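Local coordinates for protein transglutaminase elicitor (Phytophthora sojae, PDB 3TW5) that catalyses transglutaminase cross-linking of proteins and probably acts as a pathogen-associated molecular pattern that triggers innate immunity in plants, at residues Glu12-Thr17 with Leu335-Pro340; Ala65-Lys70 with Val145-Val150; Leu103-Ser108 with Cys120-Phe125; Ile127-Ser132 with Val164-Arg169; Gln302-Leu307 with Tyr323-Asp328. The protein carries 1 engineered substitution. One frame throughout, in Å; residues are numbered along the deposited sequence.

Following the chain from its N terminus, contact 1 opens at the end of helix 5-15 and closes only at 335-340, so the other four fall within its span. Contact 2 opens next, on helix 60-67. Contact 3 lies wholly within the span of contact 2 and joins the hairpin strands 107-110 and 118-122. Contact 4 opens straight after it, on helix 128-137, before contact 2 closes on strand 145-147; contact 4 then closes on helix 154-167, so contacts 2 and 4 cross. Contact 5 follows in series, tying strand 299-310 to a later loop. Contacts 1 and 5 reach the same antiparallel sheet, while contacts 1 and 4 touch where P340 and K339 pack on Y165.

Contact 1: residues Glu12-Thr17 with Leu335-Pro340; sequences EAYFGT and LPKAKP
Y14 and F15, in the last turn of helix 5-15, pack against L335 and K337 where strand 333-336 leaves the large antiparallel sheet. The dense part is apolar. F15 and L335 reach toward each other tip to tip, CZ of F15 lying 3.7 Å from CD2 of L335, and V173 and F220 also touch this buried leucine. A branched aliphatic residue suits a place shared by several neighbours. CD1 of Y14 also stands over the centre of the F15 ring, 3.8 Å above its plane.

Toward solvent the contact thins out. K337 is exposed, and its extended chain slides past Y14 in the opposite direction, so that the aliphatic CG comes 3.8 Å from CE2 of the tyrosine. Lysine fits such a border, greasy along its methylenes and charged at its end. Tyrosine is equally amphipathic. Its CG is anti to the backbone N (chi1 174°), the ring lies beside the lysine stem, and the phenol extends past it to the backbone. There the OH of Y14 donates to the carbonyl O of K337 at 3.1 Å, the donor tilted 19° from the carbonyl plane and the C=O...O angle 114°.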
# COMPACT_ATOMS: atom_id res chain seq x y z
N GLU A 12 -0.14 -2.47 -20.32
CA GLU A 12 0.07 -3.38 -21.44
C GLU A 12 1.55 -3.52 -21.80
O GLU A 12 1.99 -4.58 -22.22
CB GLU A 12 -0.75 -2.95 -22.66
CG GLU A 12 -2.25 -3.22 -22.53
CD GLU A 12 -3.07 -2.78 -23.73
OE1 GLU A 12 -4.21 -3.26 -23.88
OE2 GLU A 12 -2.58 -1.95 -24.53
N ALA A 13 2.29 -2.43 -21.62
CA ALA A 13 3.74 -2.43 -21.82
C ALA A 13 4.45 -3.29 -20.77
O ALA A 13 5.29 -4.12 -21.11
CB ALA A 13 4.29 -1.01 -21.79
N TYR A 14 4.08 -3.10 -19.50
CA TYR A 14 4.68 -3.85 -18.40
C TYR A 14 4.36 -5.34 -18.45
O TYR A 14 5.24 -6.17 -18.21
CB TYR A 14 4.28 -3.26 -17.03
CG TYR A 14 4.76 -4.09 -15.85
CD1 TYR A 14 3.86 -4.73 -15.01
CD2 TYR A 14 6.12 -4.23 -15.59
CE1 TYR A 14 4.30 -5.49 -13.93
CE2 TYR A 14 6.57 -4.99 -14.52
CZ TYR A 14 5.66 -5.62 -13.69
OH TYR A 14 6.11 -6.37 -12.63
N PHE A 15 3.12 -5.68 -18.75
CA PHE A 15 2.69 -7.08 -18.77
C PHE A 15 2.97 -7.78 -20.11
O PHE A 15 2.95 -9.01 -20.18
CB PHE A 15 1.22 -7.21 -18.39
CG PHE A 15 0.95 -7.01 -16.92
CD1 PHE A 15 1.29 -8.00 -16.00
CD2 PHE A 15 0.35 -5.84 -16.47
CE1 PHE A 15 1.04 -7.82 -14.65
CE2 PHE A 15 0.10 -5.66 -15.11
CZ PHE A 15 0.45 -6.65 -14.20
N GLY A 16 3.22 -6.99 -21.15
CA GLY A 16 3.52 -7.52 -22.47
C GLY A 16 2.33 -8.22 -23.11
O GLY A 16 2.49 -9.11 -23.95
N THR A 17 1.13 -7.81 -22.69
CA THR A 17 -0.12 -8.36 -23.21
C THR A 17 -1.24 -7.31 -23.15
O THR A 17 -1.23 -6.44 -22.28
CB THR A 17 -0.54 -9.66 -22.47
OG1 THR A 17 -1.72 -10.21 -23.07
CG2 THR A 17 -0.79 -9.41 -20.98
N LEU A 335 2.15 -0.55 -9.31
CA LEU A 335 2.82 -1.83 -9.11
C LEU A 335 4.33 -1.64 -9.05
O LEU A 335 4.89 -0.88 -9.85
CB LEU A 335 2.50 -2.80 -10.25
CG LEU A 335 1.06 -3.06 -10.69
CD1 LEU A 335 0.63 -2.06 -11.75
CD2 LEU A 335 0.94 -4.47 -11.24
N PRO A 336 5.00 -2.32 -8.10
CA PRO A 336 6.46 -2.36 -8.14
C PRO A 336 6.93 -3.35 -9.20
O PRO A 336 6.53 -4.51 -9.19
CB PRO A 336 6.83 -2.83 -6.73
CG PRO A 336 5.65 -3.61 -6.27
CD PRO A 336 4.45 -2.97 -6.90
N LYS A 337 7.78 -2.87 -10.12
CA LYS A 337 8.26 -3.69 -11.24
C LYS A 337 9.08 -4.89 -10.77
O LYS A 337 8.90 -6.01 -11.26
CB LYS A 337 9.10 -2.86 -12.21
CG LYS A 337 8.31 -1.96 -13.14
CD LYS A 337 9.21 -1.44 -14.25
CE LYS A 337 8.49 -0.46 -15.16
NZ LYS A 337 9.34 -0.05 -16.32
N ALA A 338 9.98 -4.65 -9.81
CA ALA A 338 10.87 -5.68 -9.28
C ALA A 338 11.42 -5.26 -7.92
O ALA A 338 11.27 -4.11 -7.50
CB ALA A 338 12.01 -5.95 -10.26
N LYS A 339 12.05 -6.21 -7.23
CA LYS A 339 12.78 -5.94 -6.00
C LYS A 339 13.92 -4.96 -6.26
O LYS A 339 14.42 -4.88 -7.39
CB LYS A 339 13.37 -7.24 -5.44
CG LYS A 339 12.36 -8.25 -4.96
CD LYS A 339 13.06 -9.52 -4.51
CE LYS A 339 12.06 -10.50 -3.93
NZ LYS A 339 12.72 -11.76 -3.51
N PRO A 340 14.36 -4.21 -5.22
CA PRO A 340 15.57 -3.40 -5.37
C PRO A 340 16.78 -4.26 -5.73
O PRO A 340 16.77 -5.48 -5.51
CB PRO A 340 15.75 -2.78 -3.97
CG PRO A 340 14.86 -3.56 -3.06
CD PRO A 340 13.72 -4.01 -3.91

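Contact 2: residues Ala65-Lys70 with Val145-Val150; sequences AKAFGK and VKHNGV
A two-residue beta hairpin, turning through a type I' bend from H147 to V150, abuts the C-terminal end of helix 60-67 at A67 and F68. The polar link is made by N148, whose ND2 donates to the carbonyl O of A67 at 2.8 Å. This bond is nearly straight, with an N-H...O angle of 178°, and it lies in both the amide plane of N148 and the carbonyl plane of A67. It brings a side-chain donor to a carbonyl at the helix end, where the regular run of backbone donors stops.

N148 and G149 are the two inner residues of the turn. A type I' turn needs positive phi at both, a conformation that asparagine tolerates better than most residues and glycine adopts readily. The H147 N to V150 O bond, 3.0 Å long, closes the hairpin.

Beside the N148 bond the packing is mostly apolar. CB of A67 packs against CG1 of V150 and also approaches the carbonyl O of H147, 3.7 Å away; a methyl is small enough to let the helix and the hairpin come this near. CG anti to the backbone N (chi1 -169°) sends H147 off the strand toward F68, and the two side chains cross at about a right angle. The ring planes are only 23° apart, yet the rings are slid so far that they barely overlap. Their centroids are 5.0 Å apart, and the nearest atoms are the two CE1 atoms, of F68 and H147, at 3.7 Å. M357 of helix 352-364 touches both side chains, and F68 also meets the ring of Y64.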
# COMPACT_ATOMS: atom_id res chain seq x y z
N ALA A 65 22.38 -3.02 13.91
CA ALA A 65 23.69 -2.48 14.25
C ALA A 65 24.56 -3.52 14.95
O ALA A 65 25.68 -3.80 14.52
CB ALA A 65 23.55 -1.23 15.09
N LYS A 66 24.02 -4.11 16.02
CA LYS A 66 24.74 -5.12 16.81
C LYS A 66 25.22 -6.32 15.99
O LYS A 66 26.36 -6.76 16.15
CB LYS A 66 23.86 -5.61 17.97
CG LYS A 66 23.74 -4.64 19.14
CD LYS A 66 22.87 -5.24 20.24
CE LYS A 66 22.88 -4.37 21.49
NZ LYS A 66 22.04 -4.96 22.58
N ALA A 67 24.35 -6.83 15.12
CA ALA A 67 24.65 -8.02 14.33
C ALA A 67 25.73 -7.80 13.28
O ALA A 67 26.59 -8.66 13.08
CB ALA A 67 23.39 -8.53 13.66
N PHE A 68 25.68 -6.64 12.62
CA PHE A 68 26.55 -6.37 11.48
C PHE A 68 27.64 -5.34 11.80
O PHE A 68 28.11 -4.62 10.91
CB PHE A 68 25.71 -5.96 10.27
CG PHE A 68 24.71 -7.00 9.84
CD1 PHE A 68 25.10 -8.04 8.99
CD2 PHE A 68 23.39 -6.95 10.27
CE1 PHE A 68 24.18 -9.01 8.60
CE2 PHE A 68 22.47 -7.91 9.88
CZ PHE A 68 22.87 -8.95 9.04
N GLY A 69 28.03 -5.28 13.07
CA GLY A 69 29.17 -4.49 13.53
C GLY A 69 29.12 -3.00 13.25
O GLY A 69 30.05 -2.44 12.67
N LYS A 70 28.03 -2.35 13.66
CA LYS A 70 27.90 -0.90 13.53
C LYS A 70 27.60 -0.28 14.89
O LYS A 70 27.05 -0.94 15.77
CB LYS A 70 26.81 -0.55 12.52
CG LYS A 70 27.11 -1.03 11.10
CD LYS A 70 25.85 -1.14 10.25
CE LYS A 70 25.57 0.13 9.48
NZ LYS A 70 26.46 0.26 8.28
N VAL A 145 15.38 -15.54 13.51
CA VAL A 145 16.72 -15.83 12.98
C VAL A 145 17.79 -15.23 13.88
O VAL A 145 17.77 -14.04 14.18
CB VAL A 145 16.91 -15.28 11.54
CG1 VAL A 145 18.28 -15.65 10.99
CG2 VAL A 145 15.83 -15.80 10.62
N LYS A 146 18.73 -16.07 14.32
CA LYS A 146 19.87 -15.61 15.11
C LYS A 146 21.08 -15.41 14.22
O LYS A 146 21.46 -16.30 13.45
CB LYS A 146 20.18 -16.59 16.25
N HIS A 147 21.68 -14.22 14.31
CA HIS A 147 22.87 -13.89 13.54
C HIS A 147 23.82 -13.06 14.39
O HIS A 147 23.45 -11.98 14.87
CB HIS A 147 22.50 -13.14 12.26
CG HIS A 147 23.63 -12.99 11.30
ND1 HIS A 147 24.51 -11.93 11.34
CD2 HIS A 147 24.03 -13.77 10.27
CE1 HIS A 147 25.40 -12.06 10.38
NE2 HIS A 147 25.13 -13.17 9.71
N ASN A 148 25.04 -13.57 14.58
CA ASN A 148 26.04 -12.97 15.47
C ASN A 148 25.51 -12.62 16.87
O ASN A 148 25.72 -11.51 17.38
CB ASN A 148 26.74 -11.76 14.81
CG ASN A 148 27.52 -12.15 13.57
OD1 ASN A 148 27.97 -13.29 13.42
ND2 ASN A 148 27.70 -11.19 12.66
N GLY A 149 24.81 -13.57 17.48
CA GLY A 149 24.37 -13.46 18.86
C GLY A 149 23.10 -12.67 19.11
O GLY A 149 22.62 -12.60 20.24
N VAL A 150 22.56 -12.06 18.06
CA VAL A 150 21.30 -11.31 18.18
C VAL A 150 20.15 -11.98 17.42
O VAL A 150 20.30 -12.38 16.26
CB VAL A 150 21.47 -9.79 17.83
CG1 VAL A 150 21.92 -9.61 16.41
CG2 VAL A 150 20.18 -9.02 18.08

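Contact 3: residues Leu103-Ser108 with Cys120-Phe125; sequences LTDGSS and CIPTWF
OD1 of D105, whose sister oxygen OD2 comes no nearer than 4.2 Å to CG of P122, is gripped by two groups of S107. The hydroxyl OG of S107 donates to OD1 of D105 at 2.7 Å, approaching from above the carboxylate plane, and the backbone N of S107 adds a weak bond of the Asx-turn kind. OG of S107 lies anti to its carbonyl carbon and beside its own N (chi1 -72°), which brings both donors to the same oxygen. Together they set the bend that leads into strand 107-110 of the hairpin. Between them G106 has phi 89° and psi 31°, angles at which a CB would press on the preceding carbonyl O, so glycine suits the bend.

Across the hairpin S108 and I121 form an antiparallel hydrogen-bonded pair: S108 N to I121 O is 3.0 Å and I121 N to S108 O is 3.3 Å. The next pair, S107 with P122, is non-hydrogen-bonded, a site where proline's missing N-H loses no bond to strand 107-110. Beyond P122, the backbone N of T123 makes only a weak bond to O of G106, while T123 CG2 packs 3.8 Å from S108 CB. The OG of S108 binds D97.

C120 sets its CB 3.9 Å from CB of S107. It belongs to the middle strand, with a backbone bond to K92, and is crosslinked to C100. The contact therefore rests mainly on backbone bonds, the D105 carboxylate and the disulfide, with a few small carbon contacts between.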
# COMPACT_ATOMS: atom_id res chain seq x y z
N LEU A 103 -1.46 23.73 16.49
CA LEU A 103 -1.48 23.23 15.12
C LEU A 103 -2.75 22.45 14.77
O LEU A 103 -3.42 21.90 15.65
CB LEU A 103 -0.24 22.36 14.84
CG LEU A 103 1.10 22.98 14.40
CD1 LEU A 103 0.97 23.76 13.09
CD2 LEU A 103 1.74 23.83 15.49
N THR A 104 -3.07 22.41 13.47
CA THR A 104 -4.24 21.68 12.97
C THR A 104 -3.85 20.75 11.81
O THR A 104 -4.31 20.91 10.68
CB THR A 104 -5.36 22.64 12.52
OG1 THR A 104 -4.80 23.75 11.81
CG2 THR A 104 -6.14 23.16 13.73
N ASP A 105 -2.99 19.78 12.13
CA ASP A 105 -2.51 18.80 11.15
C ASP A 105 -2.47 17.38 11.74
O ASP A 105 -2.16 16.41 11.04
CB ASP A 105 -1.12 19.19 10.63
CG ASP A 105 -0.13 19.53 11.74
OD1 ASP A 105 -0.43 19.27 12.93
OD2 ASP A 105 0.95 20.08 11.43
N GLY A 106 -2.81 17.28 13.03
CA GLY A 106 -2.83 16.01 13.74
C GLY A 106 -1.49 15.67 14.36
O GLY A 106 -1.14 14.49 14.49
N SER A 107 -0.74 16.70 14.75
CA SER A 107 0.58 16.53 15.34
C SER A 107 0.52 15.92 16.73
O SER A 107 -0.50 16.00 17.41
CB SER A 107 1.32 17.87 15.41
OG SER A 107 1.73 18.30 14.12
N SER A 108 1.62 15.31 17.14
CA SER A 108 1.79 14.78 18.48
C SER A 108 3.24 14.98 18.87
O SER A 108 4.14 14.77 18.05
CB SER A 108 1.42 13.30 18.52
OG SER A 108 1.59 12.75 19.82
N CYS A 120 6.86 18.50 17.09
CA CYS A 120 5.46 18.18 16.79
C CYS A 120 5.32 17.59 15.38
O CYS A 120 5.33 18.32 14.39
CB CYS A 120 4.58 19.43 16.94
SG CYS A 120 4.61 20.20 18.57
N ILE A 121 5.18 16.27 15.32
CA ILE A 121 5.10 15.54 14.06
C ILE A 121 3.71 14.93 13.86
O ILE A 121 3.17 14.32 14.79
CB ILE A 121 6.19 14.43 14.00
CG1 ILE A 121 7.59 15.03 14.19
CG2 ILE A 121 6.12 13.65 12.68
CD1 ILE A 121 8.67 14.03 14.56
N PRO A 122 3.11 15.11 12.66
CA PRO A 122 1.87 14.42 12.30
C PRO A 122 2.02 12.91 12.40
O PRO A 122 3.04 12.36 11.98
CB PRO A 122 1.64 14.84 10.85
CG PRO A 122 2.30 16.17 10.74
CD PRO A 122 3.51 16.09 11.63
N THR A 123 1.01 12.25 12.95
CA THR A 123 1.08 10.82 13.27
C THR A 123 0.91 9.90 12.07
O THR A 123 1.17 8.69 12.16
CB THR A 123 0.07 10.43 14.37
OG1 THR A 123 -1.22 10.97 14.06
CG2 THR A 123 0.52 10.95 15.73
N TRP A 124 0.49 10.45 10.93
CA TRP A 124 0.29 9.66 9.73
C TRP A 124 1.55 9.51 8.88
O TRP A 124 1.65 8.60 8.05
CB TRP A 124 -0.88 10.20 8.91
CG TRP A 124 -0.63 11.52 8.25
CD1 TRP A 124 -0.83 12.76 8.78
CD2 TRP A 124 -0.16 11.74 6.91
NE1 TRP A 124 -0.50 13.73 7.87
CE2 TRP A 124 -0.08 13.13 6.71
CE3 TRP A 124 0.22 10.88 5.86
CZ2 TRP A 124 0.35 13.70 5.50
CZ3 TRP A 124 0.66 11.44 4.66
CH2 TRP A 124 0.72 12.84 4.49
N PHE A 125 2.51 10.41 9.08
CA PHE A 125 3.83 10.35 8.44
C PHE A 125 4.46 8.99 8.67
O PHE A 125 4.57 8.55 9.82
CB PHE A 125 4.75 11.44 9.01
CG PHE A 125 4.52 12.82 8.45
CD1 PHE A 125 5.50 13.79 8.59
CD2 PHE A 125 3.34 13.15 7.78
CE1 PHE A 125 5.31 15.08 8.08
CE2 PHE A 125 3.15 14.43 7.27
CZ PHE A 125 4.13 15.40 7.41

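Contact 4: residues Ile127-Ser132 with Val164-Arg169; sequences ISHAWS and VYDGAR. Engineered in segment 127-132: S128 (natural residue Cys).
H129 and D166 cross obliquely, imidazole and carboxylate planes 53° apart, at the meeting of helix 128-137 with the end of helix 154-167. CG of H129 stands between its backbone N and carbonyl carbon (chi1 60°), which keeps the side chain close to its own backbone, one ring face over C of I127, while NE2 of H129 donates to OD1 of D166 at 3.0 Å. The oxygen lies almost in the ring plane and receives the N-H on its anti lone pair. OD2 of D166 has its own donor in ND2 of N83, so both carboxylate oxygens are held.

I127 crosses D166 at about a right angle and lays CG2 3.9 Å from OD1 of D166. A130, one turn further, points its methyl at the second helix, with CB 3.6 Å from N of D166 and 4.0 Å from CB of Y165. Alanine's short side chain lets the backbones close in. The Y165 ring leads away from this point, and its hydroxyl bonds E138.

S128, the first residue of helix 128-137, is an engineered serine replacing the natural cysteine. A cysteine at the N-terminal end of a helix is the arrangement of papain-like clan CA peptidases, the clan of this family, and is consistent with the helix carrying the nucleophile of the transglutaminase active site.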
# COMPACT_ATOMS: atom_id res chain seq x y z
N ILE A 127 6.11 5.12 6.33
CA ILE A 127 6.65 4.44 5.16
C ILE A 127 5.70 3.37 4.61
O ILE A 127 6.12 2.26 4.26
CB ILE A 127 8.07 3.85 5.43
CG1 ILE A 127 8.06 2.95 6.67
CG2 ILE A 127 9.09 4.96 5.57
CD1 ILE A 127 9.22 1.98 6.74
N SER A 128 4.41 3.70 4.54
CA SER A 128 3.40 2.80 3.98
C SER A 128 3.67 2.53 2.51
O SER A 128 3.37 1.44 2.01
CB SER A 128 2.00 3.39 4.16
OG SER A 128 1.83 4.56 3.37
N HIS A 129 4.23 3.53 1.83
CA HIS A 129 4.64 3.43 0.43
C HIS A 129 5.78 2.43 0.23
O HIS A 129 6.01 1.96 -0.89
CB HIS A 129 5.08 4.80 -0.08
CG HIS A 129 6.23 5.38 0.68
ND1 HIS A 129 6.07 6.23 1.76
CD2 HIS A 129 7.57 5.21 0.54
CE1 HIS A 129 7.25 6.57 2.23
NE2 HIS A 129 8.18 5.96 1.51
N ALA A 130 6.49 2.13 1.31
CA ALA A 130 7.62 1.22 1.28
C ALA A 130 7.24 -0.19 1.74
O ALA A 130 7.72 -1.18 1.19
CB ALA A 130 8.75 1.76 2.12
N TRP A 131 6.38 -0.27 2.76
CA TRP A 131 5.90 -1.55 3.28
C TRP A 131 5.06 -2.30 2.24
O TRP A 131 5.24 -3.51 2.06
CB TRP A 131 5.10 -1.35 4.57
CG TRP A 131 4.05 -2.40 4.80
CD1 TRP A 131 4.25 -3.73 5.03
CD2 TRP A 131 2.63 -2.20 4.80
NE1 TRP A 131 3.05 -4.37 5.17
CE2 TRP A 131 2.03 -3.46 5.04
CE3 TRP A 131 1.80 -1.08 4.62
CZ2 TRP A 131 0.65 -3.64 5.11
CZ3 TRP A 131 0.42 -1.26 4.69
CH2 TRP A 131 -0.14 -2.53 4.93
N SER A 132 4.15 -1.59 1.58
CA SER A 132 3.23 -2.19 0.62
C SER A 132 3.91 -3.02 -0.48
O SER A 132 3.57 -4.19 -0.67
CB SER A 132 2.30 -1.14 0.01
OG SER A 132 1.65 -0.39 1.02
N VAL A 164 14.47 -0.43 3.88
CA VAL A 164 15.29 -0.66 2.70
C VAL A 164 14.54 -0.15 1.47
O VAL A 164 15.08 0.65 0.71
CB VAL A 164 15.65 -2.16 2.51
CG1 VAL A 164 16.18 -2.43 1.11
CG2 VAL A 164 16.67 -2.59 3.55
N TYR A 165 13.29 -0.58 1.32
CA TYR A 165 12.45 -0.18 0.19
C TYR A 165 12.23 1.33 0.11
O TYR A 165 12.05 1.88 -0.97
CB TYR A 165 11.11 -0.90 0.24
CG TYR A 165 11.10 -2.24 -0.46
CD1 TYR A 165 10.32 -2.44 -1.59
CD2 TYR A 165 11.87 -3.30 0.01
CE1 TYR A 165 10.30 -3.67 -2.24
CE2 TYR A 165 11.86 -4.53 -0.63
CZ TYR A 165 11.07 -4.71 -1.75
OH TYR A 165 11.05 -5.92 -2.39
N ASP A 166 12.26 2.00 1.26
CA ASP A 166 12.18 3.45 1.29
C ASP A 166 13.47 4.07 0.76
O ASP A 166 13.42 5.04 -0.00
CB ASP A 166 11.91 3.96 2.71
CG ASP A 166 11.97 5.47 2.80
OD1 ASP A 166 11.02 6.15 2.38
OD2 ASP A 166 12.99 5.99 3.31
N GLY A 167 14.61 3.52 1.16
CA GLY A 167 15.91 4.06 0.80
C GLY A 167 16.36 3.75 -0.61
O GLY A 167 17.11 4.50 -1.21
N ALA A 168 15.89 2.62 -1.13
CA ALA A 168 16.27 2.18 -2.47
C ALA A 168 15.30 2.67 -3.53
O ALA A 168 14.14 2.97 -3.24
CB ALA A 168 16.38 0.66 -2.51
N ARG A 169 15.79 2.76 -4.76
CA ARG A 169 14.95 3.04 -5.91
C ARG A 169 14.17 1.77 -6.25
O ARG A 169 14.76 0.75 -6.63
CB ARG A 169 15.79 3.49 -7.11

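Contact 5: residues Gln302-Leu307 with Tyr323-Asp328; sequences QYYYYL and YGSDDD
Y304 and S325 bring their CA atoms within 5.8 Å of each other where the irregular loop 323-328 lies beside strand 299-310 of the large antiparallel sheet. S325 is buried there, and serine is both small enough and polar enough for the place: its OG accepts a weak hydrogen bond from N of Y305 at 3.4 Å.

On one side of it two tyrosines form a T-shaped (edge-to-face) pair. The Y323 edge is turned to the Y305 face, with planes at 85° and centroids 5.8 Å apart, and CB of Y323 adds a contact of 3.8 Å to CD2 of Y305. F255 meets Y323 edge-to-face as well, and a bound CXS molecule, probably from the crystallisation liquor, lies near its side chain.

Y304 turns the other way. Its CG is anti to the carbonyl carbon (chi1 -60°), and the ring presents its edge to the loop, with O of D328 in the ring plane 3.3 Å from CE1 of Y304. Next to it Q302, long and polar, can span to the loop, where the D328 carboxylate meets it tip to tip, the two planes nearly perpendicular. NE2 of Q302 comes 2.8 Å from OD2 of D328, but at an angle too poor for a hydrogen bond.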
# COMPACT_ATOMS: atom_id res chain seq x y z
N GLN A 302 -13.51 -2.43 1.02
CA GLN A 302 -14.52 -1.41 0.79
C GLN A 302 -15.32 -1.71 -0.47
O GLN A 302 -14.77 -2.20 -1.46
CB GLN A 302 -13.87 -0.03 0.68
CG GLN A 302 -14.84 1.13 0.73
CD GLN A 302 -14.17 2.44 1.07
OE1 GLN A 302 -13.35 2.95 0.30
NE2 GLN A 302 -14.51 2.99 2.23
N TYR A 303 -16.61 -1.42 -0.42
CA TYR A 303 -17.45 -1.55 -1.60
C TYR A 303 -17.35 -0.30 -2.46
O TYR A 303 -17.14 0.81 -1.96
CB TYR A 303 -18.91 -1.81 -1.22
CG TYR A 303 -19.16 -3.19 -0.65
CD1 TYR A 303 -19.21 -4.31 -1.47
CD2 TYR A 303 -19.35 -3.37 0.72
CE1 TYR A 303 -19.44 -5.58 -0.95
CE2 TYR A 303 -19.58 -4.63 1.26
CZ TYR A 303 -19.62 -5.73 0.42
OH TYR A 303 -19.85 -6.98 0.96
N TYR A 304 -17.47 -0.50 -3.77
CA TYR A 304 -17.49 0.60 -4.73
C TYR A 304 -18.63 0.41 -5.70
O TYR A 304 -18.89 -0.71 -6.17
CB TYR A 304 -16.15 0.70 -5.47
CG TYR A 304 -14.98 0.96 -4.55
CD1 TYR A 304 -14.81 2.20 -3.94
CD2 TYR A 304 -14.05 -0.05 -4.28
CE1 TYR A 304 -13.73 2.44 -3.09
CE2 TYR A 304 -12.97 0.18 -3.43
CZ TYR A 304 -12.82 1.43 -2.84
OH TYR A 304 -11.76 1.66 -2.00
N TYR A 305 -19.32 1.50 -6.00
CA TYR A 305 -20.51 1.48 -6.82
C TYR A 305 -20.29 2.40 -8.01
O TYR A 305 -19.93 3.57 -7.84
CB TYR A 305 -21.74 1.93 -6.01
CG TYR A 305 -21.78 1.35 -4.61
CD1 TYR A 305 -22.43 0.13 -4.36
CD2 TYR A 305 -21.17 2.00 -3.55
CE1 TYR A 305 -22.46 -0.40 -3.08
CE2 TYR A 305 -21.20 1.47 -2.26
CZ TYR A 305 -21.85 0.27 -2.03
OH TYR A 305 -21.87 -0.25 -0.76
N TYR A 306 -20.49 1.86 -9.21
CA TYR A 306 -20.26 2.62 -10.43
C TYR A 306 -21.06 2.11 -11.61
O TYR A 306 -21.42 0.93 -11.69
CB TYR A 306 -18.76 2.67 -10.77
CG TYR A 306 -18.03 1.35 -10.67
CD1 TYR A 306 -17.44 0.94 -9.47
CD2 TYR A 306 -17.90 0.52 -11.78
CE1 TYR A 306 -16.76 -0.27 -9.38
CE2 TYR A 306 -17.22 -0.70 -11.70
CZ TYR A 306 -16.65 -1.08 -10.50
OH TYR A 306 -15.97 -2.28 -10.42
N LEU A 307 -21.36 3.02 -12.53
CA LEU A 307 -21.94 2.67 -13.82
C LEU A 307 -20.81 2.51 -14.82
O LEU A 307 -19.98 3.41 -14.96
CB LEU A 307 -22.89 3.77 -14.31
CG LEU A 307 -24.21 4.06 -13.60
CD1 LEU A 307 -24.81 5.36 -14.13
CD2 LEU A 307 -25.19 2.91 -13.76
N TYR A 323 -23.43 6.43 -5.76
CA TYR A 323 -23.68 6.04 -4.36
C TYR A 323 -22.58 6.44 -3.37
O TYR A 323 -22.21 5.65 -2.48
CB TYR A 323 -23.95 4.53 -4.24
CG TYR A 323 -25.36 4.09 -4.59
CD1 TYR A 323 -26.46 4.93 -4.37
CD2 TYR A 323 -25.60 2.81 -5.10
CE1 TYR A 323 -27.75 4.51 -4.68
CE2 TYR A 323 -26.89 2.38 -5.41
CZ TYR A 323 -27.96 3.24 -5.20
OH TYR A 323 -29.24 2.83 -5.50
N GLY A 324 -22.05 7.65 -3.51
CA GLY A 324 -21.06 8.15 -2.56
C GLY A 324 -19.67 7.57 -2.71
O GLY A 324 -18.78 7.90 -1.92
N SER A 325 -19.47 6.70 -3.70
CA SER A 325 -18.13 6.33 -4.15
C SER A 325 -17.59 7.44 -5.06
O SER A 325 -16.52 7.32 -5.64
CB SER A 325 -18.14 4.98 -4.88
OG SER A 325 -18.11 3.90 -3.97
N ASP A 326 -18.37 8.51 -5.16
CA ASP A 326 -18.01 9.74 -5.86
C ASP A 326 -16.84 10.45 -5.17
O ASP A 326 -15.94 10.97 -5.83
CB ASP A 326 -19.23 10.66 -5.93
CG ASP A 326 -19.04 11.84 -6.88
OD1 ASP A 326 -18.75 11.60 -8.08
OD2 ASP A 326 -19.20 12.99 -6.42
N ASP A 327 -16.86 10.46 -3.84
CA ASP A 327 -15.79 11.06 -3.03
C ASP A 327 -14.86 9.99 -2.47
O ASP A 327 -13.69 10.25 -2.21
CB ASP A 327 -16.37 11.89 -1.88
CG ASP A 327 -17.16 13.10 -2.35
OD1 ASP A 327 -16.91 13.59 -3.48
OD2 ASP A 327 -18.05 13.56 -1.60
N ASP A 328 -15.39 8.78 -2.29
CA ASP A 328 -14.68 7.70 -1.61
C ASP A 328 -14.24 6.59 -2.57
O ASP A 328 -14.84 5.51 -2.61
CB ASP A 328 -15.55 7.14 -0.48
CG ASP A 328 -14.79 6.19 0.42
OD1 ASP A 328 -13.54 6.23 0.44
OD2 ASP A 328 -15.46 5.40 1.13